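Long-range contact in probable receptor YhhM (Klebsiella variicola At-22, PDB 3Q6C), which is of unknown function but may be a receptor, and belongs to the DUF2500 (YhhM-like) family: residues A[32-42]-A[49-61]. Numbering follows the deposited sequence.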
ATOM      1  N   GLU A  32      17.558   1.034   8.274  1.00 50.63           N
ATOM      2  CA  GLU A  32      17.716   2.484   8.276  1.00 50.35           C
ATOM      3  C   GLU A  32      16.522   3.132   7.584  1.00 48.57           C
ATOM      4  O   GLU A  32      15.962   4.107   8.079  1.00 49.41           O
ATOM      5  CB  GLU A  32      19.002   2.879   7.549  1.00 52.92           C
ATOM      6  CG  GLU A  32      19.819   3.952   8.257  1.00 55.77           C
ATOM      7  CD  GLU A  32      20.724   3.374   9.327  1.00 57.94           C
ATOM      8  OE1 GLU A  32      21.595   2.552   8.969  1.00 59.60           O
ATOM      9  OE2 GLU A  32      20.569   3.736  10.517  1.00 58.51           O
HETATM   10  N   MSE A  33      16.135   2.585   6.437  1.00 45.59           N
HETATM   11  CA  MSE A  33      15.002   3.112   5.687  1.00 43.85           C
HETATM   12  C   MSE A  33      13.749   2.268   5.862  1.00 40.49           C
HETATM   13  O   MSE A  33      13.781   1.053   5.681  1.00 39.98           O
HETATM   14  CB  MSE A  33      15.348   3.195   4.199  1.00 47.14           C
HETATM   15  CG  MSE A  33      16.427   4.200   3.891  1.00 51.99           C
HETATM   16 SE   MSE A  33      15.848   6.000   4.299  1.00 58.65          SE
HETATM   17  CE  MSE A  33      15.724   6.667   2.485  1.00 55.96           C
ATOM     18  N   ARG A  34      12.647   2.915   6.220  1.00 36.78           N
ATOM     19  CA  ARG A  34      11.382   2.218   6.394  1.00 34.32           C
ATOM     20  C   ARG A  34      10.367   2.771   5.410  1.00 31.69           C
ATOM     21  O   ARG A  34      10.271   3.983   5.227  1.00 28.73           O
ATOM     22  CB  ARG A  34      10.846   2.401   7.807  1.00 36.93           C
ATOM     23  CG  ARG A  34       9.630   1.539   8.104  1.00 42.70           C
ATOM     24  CD  ARG A  34       9.134   1.771   9.517  1.00 47.26           C
ATOM     25  NE  ARG A  34       8.240   0.710   9.970  1.00 51.34           N
ATOM     26  CZ  ARG A  34       8.581  -0.572  10.064  1.00 52.54           C
ATOM     27  NH1 ARG A  34       9.806  -0.965   9.732  1.00 52.58           N
ATOM     28  NH2 ARG A  34       7.697  -1.459  10.503  1.00 52.97           N
ATOM     29  N   TYR A  35       9.608   1.881   4.778  1.00 27.87           N
ATOM     30  CA  TYR A  35       8.611   2.313   3.815  1.00 25.55           C
ATOM     31  C   TYR A  35       7.202   1.888   4.214  1.00 25.47           C
ATOM     32  O   TYR A  35       6.993   0.784   4.716  1.00 26.30           O
ATOM     33  CB  TYR A  35       8.950   1.770   2.429  1.00 23.69           C
ATOM     34  CG  TYR A  35      10.361   2.073   1.967  1.00 21.12           C
ATOM     35  CD1 TYR A  35      11.426   1.236   2.305  1.00 19.97           C
ATOM     36  CD2 TYR A  35      10.629   3.183   1.175  1.00 19.02           C
ATOM     37  CE1 TYR A  35      12.724   1.497   1.854  1.00 18.06           C
ATOM     38  CE2 TYR A  35      11.918   3.455   0.724  1.00 16.31           C
ATOM     39  CZ  TYR A  35      12.958   2.611   1.064  1.00 17.35           C
ATOM     40  OH  TYR A  35      14.228   2.878   0.596  1.00 19.43           O
ATOM     41  N   GLU A  36       6.241   2.779   3.990  1.00 24.82           N
ATOM     42  CA  GLU A  36       4.846   2.525   4.327  1.00 23.45           C
ATOM     43  C   GLU A  36       3.890   3.096   3.277  1.00 22.76           C
ATOM     44  O   GLU A  36       4.086   4.203   2.768  1.00 22.64           O
ATOM     45  CB  GLU A  36       4.518   3.144   5.685  1.00 23.20           C
ATOM     46  CG  GLU A  36       5.119   2.429   6.886  1.00 26.22           C
ATOM     47  CD  GLU A  36       4.973   3.219   8.192  1.00 28.00           C
ATOM     48  OE1 GLU A  36       3.902   3.814   8.433  1.00 28.96           O
ATOM     49  OE2 GLU A  36       5.934   3.236   8.985  1.00 30.41           O
ATOM     50  N   ALA A  37       2.856   2.331   2.951  1.00 20.00           N
ATOM     51  CA  ALA A  37       1.859   2.775   1.993  1.00 17.44           C
ATOM     52  C   ALA A  37       0.495   2.612   2.632  1.00 17.29           C
ATOM     53  O   ALA A  37       0.226   1.616   3.307  1.00 18.04           O
ATOM     54  CB  ALA A  37       1.938   1.953   0.739  1.00 17.45           C
ATOM     55  N   SER A  38      -0.367   3.599   2.442  1.00 16.93           N
ATOM     56  CA  SER A  38      -1.703   3.516   3.006  1.00 17.13           C
ATOM     57  C   SER A  38      -2.722   3.324   1.906  1.00 17.81           C
ATOM     58  O   SER A  38      -2.637   3.948   0.854  1.00 18.16           O
ATOM     59  CB  SER A  38      -2.043   4.774   3.801  1.00 15.12           C
ATOM     60  OG  SER A  38      -1.348   4.799   5.032  1.00 14.93           O
ATOM     61  N   PHE A  39      -3.678   2.439   2.154  1.00 18.30           N
ATOM     62  CA  PHE A  39      -4.737   2.171   1.200  1.00 17.94           C
ATOM     63  C   PHE A  39      -6.068   2.540   1.836  1.00 21.22           C
ATOM     64  O   PHE A  39      -6.308   2.273   3.025  1.00 22.05           O
ATOM     65  CB  PHE A  39      -4.703   0.707   0.811  1.00 15.07           C
ATOM     66  CG  PHE A  39      -3.446   0.319   0.106  1.00 15.84           C
ATOM     67  CD1 PHE A  39      -3.327   0.487  -1.271  1.00 12.27           C
ATOM     68  CD2 PHE A  39      -2.349  -0.159   0.826  1.00 14.65           C
ATOM     69  CE1 PHE A  39      -2.130   0.185  -1.927  1.00 13.08           C
ATOM     70  CE2 PHE A  39      -1.150  -0.462   0.184  1.00 14.95           C
ATOM     71  CZ  PHE A  39      -1.038  -0.289  -1.198  1.00 14.86           C
ATOM     72  N   ARG A  40      -6.927   3.172   1.047  1.00 22.12           N
ATOM     73  CA  ARG A  40      -8.224   3.589   1.547  1.00 25.21           C
ATOM     74  C   ARG A  40      -9.352   3.104   0.651  1.00 25.71           C
ATOM     75  O   ARG A  40      -9.211   3.038  -0.568  1.00 25.14           O
ATOM     76  CB  ARG A  40      -8.266   5.114   1.655  1.00 28.18           C
ATOM     77  CG  ARG A  40      -9.602   5.677   2.067  1.00 32.21           C
ATOM     78  CD  ARG A  40      -9.577   7.175   1.971  1.00 34.73           C
ATOM     79  NE  ARG A  40      -8.613   7.752   2.897  1.00 37.11           N
ATOM     80  CZ  ARG A  40      -8.022   8.924   2.703  1.00 38.04           C
ATOM     81  NH1 ARG A  40      -8.301   9.627   1.610  1.00 38.26           N
ATOM     82  NH2 ARG A  40      -7.170   9.397   3.602  1.00 37.92           N
ATOM     83  N   PRO A  41     -10.492   2.751   1.251  1.00 26.46           N
ATOM     84  CA  PRO A  41     -11.632   2.274   0.464  1.00 29.36           C
ATOM     85  C   PRO A  41     -12.225   3.398  -0.384  1.00 32.41           C
ATOM     86  O   PRO A  41     -12.330   4.537   0.081  1.00 32.90           O
ATOM     87  CB  PRO A  41     -12.614   1.783   1.534  1.00 27.04           C
ATOM     88  CG  PRO A  41     -11.716   1.449   2.716  1.00 25.59           C
ATOM     89  CD  PRO A  41     -10.740   2.594   2.695  1.00 25.89           C
ATOM     90  N   GLU A  42     -12.606   3.080  -1.620  1.00 34.92           N
ATOM     91  CA  GLU A  42     -13.204   4.070  -2.510  1.00 36.84           C
ATOM     92  C   GLU A  42     -14.511   4.578  -1.895  1.00 37.12           C
ATOM     93  O   GLU A  42     -14.514   5.469  -1.041  1.00 36.37           O
ATOM     94  CB  GLU A  42     -13.511   3.468  -3.892  1.00 38.61           C
ATOM     95  CG  GLU A  42     -13.016   2.050  -4.135  1.00 41.55           C
ATOM     96  CD  GLU A  42     -14.129   1.111  -4.614  1.00 44.00           C
ATOM     97  OE1 GLU A  42     -14.876   0.553  -3.766  1.00 40.05           O
ATOM     98  OE2 GLU A  42     -14.261   0.940  -5.845  1.00 44.14           O
ATOM     99  N   VAL A  49      -2.466   0.887   6.971  1.00 27.15           N
ATOM    100  CA  VAL A  49      -1.037   0.982   6.739  1.00 25.44           C
ATOM    101  C   VAL A  49      -0.333  -0.353   6.564  1.00 25.09           C
ATOM    102  O   VAL A  49      -0.440  -1.240   7.408  1.00 24.15           O
ATOM    103  CB  VAL A  49      -0.346   1.711   7.896  1.00 25.08           C
ATOM    104  CG1 VAL A  49       1.128   1.929   7.565  1.00 23.49           C
ATOM    105  CG2 VAL A  49      -1.041   3.022   8.161  1.00 23.33           C
ATOM    106  N   PHE A  50       0.400  -0.476   5.463  1.00 22.49           N
ATOM    107  CA  PHE A  50       1.165  -1.676   5.166  1.00 19.64           C
ATOM    108  C   PHE A  50       2.653  -1.335   5.033  1.00 20.97           C
ATOM    109  O   PHE A  50       3.023  -0.319   4.431  1.00 20.76           O
ATOM    110  CB  PHE A  50       0.678  -2.293   3.864  1.00 19.49           C
ATOM    111  CG  PHE A  50      -0.627  -3.008   3.982  1.00 19.46           C
ATOM    112  CD1 PHE A  50      -0.675  -4.316   4.467  1.00 17.16           C
ATOM    113  CD2 PHE A  50      -1.809  -2.390   3.587  1.00 18.51           C
ATOM    114  CE1 PHE A  50      -1.882  -4.998   4.551  1.00 18.66           C
ATOM    115  CE2 PHE A  50      -3.025  -3.060   3.667  1.00 17.75           C
ATOM    116  CZ  PHE A  50      -3.064  -4.370   4.149  1.00 18.71           C
ATOM    117  N   ARG A  51       3.502  -2.182   5.609  1.00 21.23           N
ATOM    118  CA  ARG A  51       4.945  -1.992   5.519  1.00 19.80           C
ATOM    119  C   ARG A  51       5.390  -2.655   4.222  1.00 20.15           C
ATOM    120  O   ARG A  51       4.939  -3.748   3.896  1.00 21.01           O
ATOM    121  CB  ARG A  51       5.668  -2.664   6.680  1.00 20.50           C
ATOM    122  CG  ARG A  51       7.155  -2.414   6.638  1.00 24.32           C
ATOM    123  CD  ARG A  51       7.971  -3.483   7.347  1.00 27.06           C
ATOM    124  NE  ARG A  51       9.396  -3.300   7.066  1.00 30.47           N
ATOM    125  CZ  ARG A  51      10.331  -4.231   7.241  1.00 32.02           C
ATOM    126  NH1 ARG A  51      10.006  -5.432   7.709  1.00 33.51           N
ATOM    127  NH2 ARG A  51      11.590  -3.970   6.919  1.00 30.82           N
ATOM    128  N   LEU A  52       6.275  -1.995   3.488  1.00 18.87           N
ATOM    129  CA  LEU A  52       6.768  -2.533   2.228  1.00 17.09           C
ATOM    130  C   LEU A  52       8.281  -2.364   2.146  1.00 17.97           C
ATOM    131  O   LEU A  52       8.885  -1.638   2.948  1.00 17.46           O
ATOM    132  CB  LEU A  52       6.158  -1.767   1.053  1.00 14.95           C
ATOM    133  CG  LEU A  52       4.667  -1.487   0.999  1.00 15.53           C
ATOM    134  CD1 LEU A  52       4.362  -0.568  -0.170  1.00 15.76           C
ATOM    135  CD2 LEU A  52       3.927  -2.786   0.867  1.00 19.22           C
ATOM    136  N   ASP A  53       8.903  -3.040   1.185  1.00 16.57           N
ATOM    137  CA  ASP A  53      10.326  -2.836   0.993  1.00 16.13           C
ATOM    138  C   ASP A  53      10.345  -1.754  -0.081  1.00 16.61           C
ATOM    139  O   ASP A  53       9.288  -1.382  -0.600  1.00 15.51           O
ATOM    140  CB  ASP A  53      11.043  -4.110   0.528  1.00 14.78           C
ATOM    141  CG  ASP A  53      10.467  -4.689  -0.739  1.00 15.05           C
ATOM    142  OD1 ASP A  53       9.640  -4.027  -1.401  1.00 15.84           O
ATOM    143  OD2 ASP A  53      10.863  -5.824  -1.077  1.00 15.88           O
ATOM    144  N   ALA A  54      11.522  -1.255  -0.425  1.00 16.20           N
ATOM    145  CA  ALA A  54      11.617  -0.184  -1.407  1.00 16.25           C
ATOM    146  C   ALA A  54      11.105  -0.507  -2.810  1.00 16.94           C
ATOM    147  O   ALA A  54      10.330   0.260  -3.383  1.00 18.26           O
ATOM    148  CB  ALA A  54      13.050   0.317  -1.480  1.00 14.08           C
ATOM    149  N   PRO A  55      11.529  -1.638  -3.391  1.00 17.63           N
ATOM    150  CA  PRO A  55      11.055  -1.965  -4.746  1.00 17.33           C
ATOM    151  C   PRO A  55       9.529  -1.977  -4.837  1.00 18.39           C
ATOM    152  O   PRO A  55       8.942  -1.408  -5.756  1.00 17.05           O
ATOM    153  CB  PRO A  55      11.649  -3.356  -5.004  1.00 15.93           C
ATOM    154  CG  PRO A  55      12.842  -3.401  -4.104  1.00 17.11           C
ATOM    155  CD  PRO A  55      12.356  -2.726  -2.844  1.00 15.80           C
ATOM    156  N   GLN A  56       8.902  -2.632  -3.869  1.00 18.63           N
ATOM    157  CA  GLN A  56       7.456  -2.749  -3.823  1.00 20.67           C
ATOM    158  C   GLN A  56       6.852  -1.360  -3.634  1.00 21.16           C
ATOM    159  O   GLN A  56       5.816  -1.028  -4.219  1.00 21.99           O
ATOM    160  CB  GLN A  56       7.056  -3.669  -2.660  1.00 20.84           C
ATOM    161  CG  GLN A  56       5.695  -4.332  -2.805  1.00 22.97           C
ATOM    162  CD  GLN A  56       5.653  -5.373  -3.920  1.00 24.02           C
ATOM    163  OE1 GLN A  56       6.337  -6.402  -3.861  1.00 24.16           O
ATOM    164  NE2 GLN A  56       4.846  -5.108  -4.941  1.00 24.77           N
ATOM    165  N   TYR A  57       7.521  -0.552  -2.815  1.00 19.47           N
ATOM    166  CA  TYR A  57       7.087   0.806  -2.517  1.00 17.65           C
ATOM    167  C   TYR A  57       7.170   1.736  -3.729  1.00 17.05           C
ATOM    168  O   TYR A  57       6.213   2.448  -4.040  1.00 15.53           O
ATOM    169  CB  TYR A  57       7.932   1.355  -1.369  1.00 18.22           C
ATOM    170  CG  TYR A  57       7.688   2.802  -1.013  1.00 18.13           C
ATOM    171  CD1 TYR A  57       8.461   3.820  -1.582  1.00 18.79           C
ATOM    172  CD2 TYR A  57       6.749   3.148  -0.037  1.00 16.76           C
ATOM    173  CE1 TYR A  57       8.315   5.147  -1.174  1.00 17.49           C
ATOM    174  CE2 TYR A  57       6.597   4.469   0.380  1.00 16.59           C
ATOM    175  CZ  TYR A  57       7.387   5.459  -0.186  1.00 19.37           C
ATOM    176  OH  TYR A  57       7.292   6.751   0.276  1.00 20.80           O
ATOM    177  N   HIS A  58       8.310   1.738  -4.412  1.00 16.21           N
ATOM    178  CA  HIS A  58       8.461   2.593  -5.584  1.00 15.29           C
ATOM    179  C   HIS A  58       7.557   2.142  -6.721  1.00 13.29           C
ATOM    180  O   HIS A  58       7.357   2.874  -7.677  1.00 12.85           O
ATOM    181  CB  HIS A  58       9.921   2.630  -6.047  1.00 17.06           C
ATOM    182  CG  HIS A  58      10.843   3.280  -5.063  1.00 18.24           C
ATOM    183  ND1 HIS A  58      10.627   4.549  -4.567  1.00 19.70           N
ATOM    184  CD2 HIS A  58      11.958   2.821  -4.444  1.00 18.92           C
ATOM    185  CE1 HIS A  58      11.565   4.841  -3.683  1.00 18.96           C
ATOM    186  NE2 HIS A  58      12.384   3.808  -3.588  1.00 21.00           N
ATOM    187  N   ALA A  59       6.994   0.943  -6.606  1.00 14.52           N
ATOM    188  CA  ALA A  59       6.096   0.421  -7.640  1.00 14.49           C
ATOM    189  C   ALA A  59       4.700   1.037  -7.547  1.00 15.86           C
ATOM    190  O   ALA A  59       3.971   1.069  -8.535  1.00 15.98           O
ATOM    191  CB  ALA A  59       5.992  -1.086  -7.534  1.00 11.65           C
ATOM    192  N   LEU A  60       4.339   1.524  -6.360  1.00 16.77           N
ATOM    193  CA  LEU A  60       3.034   2.136  -6.131  1.00 17.29           C
ATOM    194  C   LEU A  60       2.996   3.604  -6.497  1.00 18.64           C
ATOM    195  O   LEU A  60       4.019   4.288  -6.496  1.00 18.65           O
ATOM    196  CB  LEU A  60       2.632   2.016  -4.665  1.00 16.12           C
ATOM    197  CG  LEU A  60       2.355   0.646  -4.063  1.00 15.90           C
ATOM    198  CD1 LEU A  60       1.884   0.853  -2.637  1.00 16.19           C
ATOM    199  CD2 LEU A  60       1.301  -0.101  -4.874  1.00 13.50           C
ATOM    200  N   SER A  61       1.794   4.090  -6.788  1.00 21.40           N
ATOM    201  CA  SER A  61       1.594   5.494  -7.138  1.00 24.72           C
ATOM    202  C   SER A  61       0.456   6.109  -6.336  1.00 25.96           C
ATOM    203  O   SER A  61      -0.707   5.767  -6.529  1.00 26.98           O
ATOM    204  CB  SER A  61       1.306   5.644  -8.630  1.00 23.99           C
ATOM    205  OG  SER A  61       2.482   5.416  -9.379  1.00 28.76           O
TER
HETATM  206  O   HOH W   1      10.329  -0.732   5.004  1.00 39.30           O
HETATM  207  O   HOH W   2      14.257   3.659  -1.846  1.00 43.78           O
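One water is gripped between Y35 and L52, accepting from Y35 N (2.7 Å) and donating to L52 O, with a weak further bond from R51 NE. It sits where the antiparallel β-hairpin of strands 33-41 and 48-52 opens into helix 54-59. Deeper in the ladder A37 and F50 form a hydrogen-bonded pair: A37 N donates to F50 O, and F50 N returns a bond to A37 O (3.0 Å); L52 N also donates to Y35 O.

The helix folds back under one side of the hairpin. A54 lies over one face of the Y35 ring, with CB 3.4 Å from CZ. Y57 CG, anti to the backbone N (chi1 175°), carries its ring against Y35; Y35 CD2 lies above one face of the Y57 ring, toward its rim, and the planes meet obliquely at 52°. K11 of strand 2-15 makes a cation-pi contact with Y57. Further along, L60 CD1 touches both A37 CB and F39 CZ, while F39 CD2 meets F50 CD2; F78 joins this core.

On the other side V49 CG1 touches E36 OE1, while E36 OE2 forms salt bridges with R34 NE and with R12 of strand 2-15. The R34 and R51 side chains cross at about a right angle, their guanidinium planes only 13° apart; R51 CG lies over one face of the R34 group, and R34 NH1 comes near R51 NE, two like charges. A second water, at the edge of the H58 ring and in its plane, links Y35 OH (2.6 Å) to H58 NE2.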